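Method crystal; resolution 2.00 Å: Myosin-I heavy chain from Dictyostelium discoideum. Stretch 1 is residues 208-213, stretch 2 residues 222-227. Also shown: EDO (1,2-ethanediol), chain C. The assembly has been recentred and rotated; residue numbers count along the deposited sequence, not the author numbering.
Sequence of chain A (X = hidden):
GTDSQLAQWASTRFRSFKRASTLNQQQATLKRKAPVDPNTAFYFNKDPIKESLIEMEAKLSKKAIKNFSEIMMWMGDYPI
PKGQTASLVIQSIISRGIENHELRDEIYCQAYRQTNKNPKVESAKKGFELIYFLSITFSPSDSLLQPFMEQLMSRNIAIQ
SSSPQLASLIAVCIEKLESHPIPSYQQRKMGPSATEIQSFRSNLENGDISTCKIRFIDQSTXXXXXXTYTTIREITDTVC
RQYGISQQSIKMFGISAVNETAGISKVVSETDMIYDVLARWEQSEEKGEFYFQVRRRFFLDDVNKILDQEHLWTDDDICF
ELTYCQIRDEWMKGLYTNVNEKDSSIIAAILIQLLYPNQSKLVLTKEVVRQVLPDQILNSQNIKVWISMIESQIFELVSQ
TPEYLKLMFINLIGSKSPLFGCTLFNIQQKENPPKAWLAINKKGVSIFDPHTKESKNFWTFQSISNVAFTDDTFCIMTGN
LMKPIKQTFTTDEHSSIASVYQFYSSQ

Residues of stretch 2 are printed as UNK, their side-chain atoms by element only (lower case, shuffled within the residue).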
# COMPACT_ATOMS: atom_id res chain seq x y z
N ASP A 208 -13.03 -19.44 3.02
CA ASP A 208 -13.50 -18.12 3.47
C ASP A 208 -12.91 -16.95 2.68
O ASP A 208 -11.76 -17.02 2.23
CB ASP A 208 -13.26 -17.94 4.99
CG ASP A 208 -11.89 -18.37 5.49
OD1 ASP A 208 -10.93 -18.39 4.67
OD2 ASP A 208 -11.76 -18.66 6.70
N ILE A 209 -13.70 -15.87 2.53
CA ILE A 209 -13.31 -14.67 1.78
C ILE A 209 -12.30 -13.81 2.54
O ILE A 209 -12.54 -13.44 3.69
CB ILE A 209 -14.55 -13.84 1.30
CG1 ILE A 209 -14.16 -12.52 0.58
CG2 ILE A 209 -15.56 -13.57 2.44
CD1 ILE A 209 -13.83 -12.64 -0.94
N SER A 210 -11.19 -13.47 1.87
CA SER A 210 -10.15 -12.61 2.43
C SER A 210 -10.67 -11.16 2.55
O SER A 210 -11.31 -10.65 1.63
CB SER A 210 -8.90 -12.66 1.55
OG SER A 210 -8.28 -13.93 1.65
N THR A 211 -10.42 -10.52 3.69
CA THR A 211 -10.84 -9.14 3.95
C THR A 211 -9.69 -8.34 4.55
O THR A 211 -8.82 -8.91 5.19
CB THR A 211 -12.05 -9.04 4.91
OG1 THR A 211 -11.66 -9.46 6.23
CG2 THR A 211 -13.31 -9.79 4.42
N CYS A 212 -9.75 -7.01 4.39
CA CYS A 212 -8.81 -6.07 4.99
C CYS A 212 -9.63 -5.11 5.85
O CYS A 212 -10.69 -4.66 5.43
CB CYS A 212 -8.01 -5.33 3.92
SG CYS A 212 -6.71 -4.26 4.61
N LYS A 213 -9.13 -4.82 7.06
CA LYS A 213 -9.74 -3.92 8.04
C LYS A 213 -9.40 -2.47 7.67
O LYS A 213 -8.21 -2.14 7.52
CB LYS A 213 -9.17 -4.24 9.44
CG LYS A 213 -10.21 -4.43 10.53
CD LYS A 213 -9.58 -4.29 11.91
CE LYS A 213 -10.57 -4.49 13.03
NZ LYS A 213 -9.90 -4.47 14.36
N UNK A 222 -14.57 -1.11 8.90
CA UNK A 222 -15.28 -1.88 7.87
C UNK A 222 -14.32 -2.93 7.31
O UNK A 222 -13.11 -2.71 7.23
c UNK A 222 -17.09 -0.17 7.11
c UNK A 222 -19.52 -0.27 7.78
c UNK A 222 -18.37 -1.01 7.15
c UNK A 222 -15.85 -0.99 6.74
n UNK A 222 -20.78 -1.06 7.70
N UNK A 223 -14.87 -4.10 6.98
CA UNK A 223 -14.08 -5.17 6.42
C UNK A 223 -14.30 -5.15 4.93
O UNK A 223 -15.44 -5.25 4.48
c UNK A 223 -14.72 -7.99 9.08
c UNK A 223 -12.65 -6.63 8.83
c UNK A 223 -14.44 -6.53 7.05
c UNK A 223 -14.14 -6.69 8.55
N UNK A 224 -13.23 -4.94 4.16
CA UNK A 224 -13.30 -4.88 2.71
C UNK A 224 -12.80 -6.16 2.08
O UNK A 224 -11.75 -6.66 2.47
c UNK A 224 -12.47 -3.71 2.21
N UNK A 225 -13.49 -6.65 1.04
CA UNK A 225 -13.08 -7.84 0.29
C UNK A 225 -11.78 -7.50 -0.47
O UNK A 225 -11.69 -6.44 -1.09
n UNK A 225 -17.81 -10.11 -2.78
c UNK A 225 -16.60 -9.03 -0.89
c UNK A 225 -16.66 -10.21 -1.83
c UNK A 225 -14.17 -8.31 -0.68
c UNK A 225 -15.35 -8.99 0.00
N UNK A 226 -10.78 -8.38 -0.36
CA UNK A 226 -9.44 -8.19 -0.92
C UNK A 226 -9.01 -9.40 -1.77
O UNK A 226 -9.14 -10.54 -1.34
c UNK A 226 -7.07 -7.37 -0.22
c UNK A 226 -8.44 -7.86 0.25
c UNK A 226 -6.16 -6.91 0.97
c UNK A 226 -8.27 -9.00 1.24
N UNK A 227 -8.54 -9.14 -2.98
CA UNK A 227 -8.02 -10.16 -3.88
C UNK A 227 -6.56 -9.79 -4.15
O UNK A 227 -6.14 -8.68 -3.82
n UNK A 227 -10.87 -9.30 -6.06
c UNK A 227 -10.29 -10.00 -5.09
o UNK A 227 -10.95 -10.49 -4.15
c UNK A 227 -8.80 -10.19 -5.20
C1 EDO C . -5.03 -1.93 8.11
O1 EDO C . -6.04 -1.22 8.83
C2 EDO C . -5.01 -3.44 8.44
O2 EDO C . -4.77 -4.16 7.23

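Position 222 carries four carbons in an unbranched row ending in a nitrogen. Its CA-to-CB bond points away from stretch 1, and the side chain stays out of reach of stretch 1; what meets the partner is backbone, with the carbonyl O 3.7 Å from CA of K213. The outline is that of a lysine: this is K222, a strand residue whose long chain is left free of the contact.

Position 223 has four carbons, forked at the second. It lies across from K213 in a non-hydrogen-bonded antiparallel pair, CA to CA 4.8 Å, and one tip of the fork rests against the aliphatic part of that lysine. A fork one carbon beyond CB means leucine: L223. Its CD2 sits 3.7 Å from CG of K213 and 4.0 Å from OG1 of T211, so a single methyl reaches two neighbours on the same face of the sheet.

Position 224 shows one carbon and nothing more. That lone carbon, CB, lies 3.8 Å from O of C212, and a side chain of this size makes the residue alanine. A224 pairs with C212, and its small side chain shares a face with the cysteine. The backbone does the binding here: N of C212 donates to O of A224 at 2.8 Å, and N of A224 returns the bond to O of C212 at 2.9 Å, nearly straight at 178°.

Position 225 again has four carbons in a row and a terminal nitrogen. A methylene of the row packs on CG1 of I209, and the outline is lysine. K225 faces T211 in the second non-hydrogen-bonded pair, CA to CA 4.5 Å. Its CG packs 3.8 Å from CG1 of I209, using methylene rather than charge.

Position 226 has four carbons forked at the first, one arm two carbons long. The short arm lies near CB of S210 and the end of the long arm near CB of C212: isoleucine. I226 points toward stretch 1 and is buried. Its CD1 lies 3.8 Å from CB of C212, while CG2 comes within 3.7 Å of CB of S210. Its backbone N donates to O of S210 at 3.1 Å.

Position 227 holds two carbons, the second bearing one oxygen and one nitrogen, a side-chain amide one carbon from CA. N227 makes no contact with stretch 1.

The rule is an antiparallel ladder in which three backbone hydrogen bonds set the register and side chains fill in around it. T211, K213, L223 and K225 share one face, where aliphatic portions of lysine can serve as packing surface. C212 and A224 occupy the other. Beyond the paired strand residues, I226 extends the contact by combining a main-chain bond to S210 with apolar packing on C212. Together the stretches bury 494 Å², counting both sides.

Stretch 2, residues 222-227: KLAKIN
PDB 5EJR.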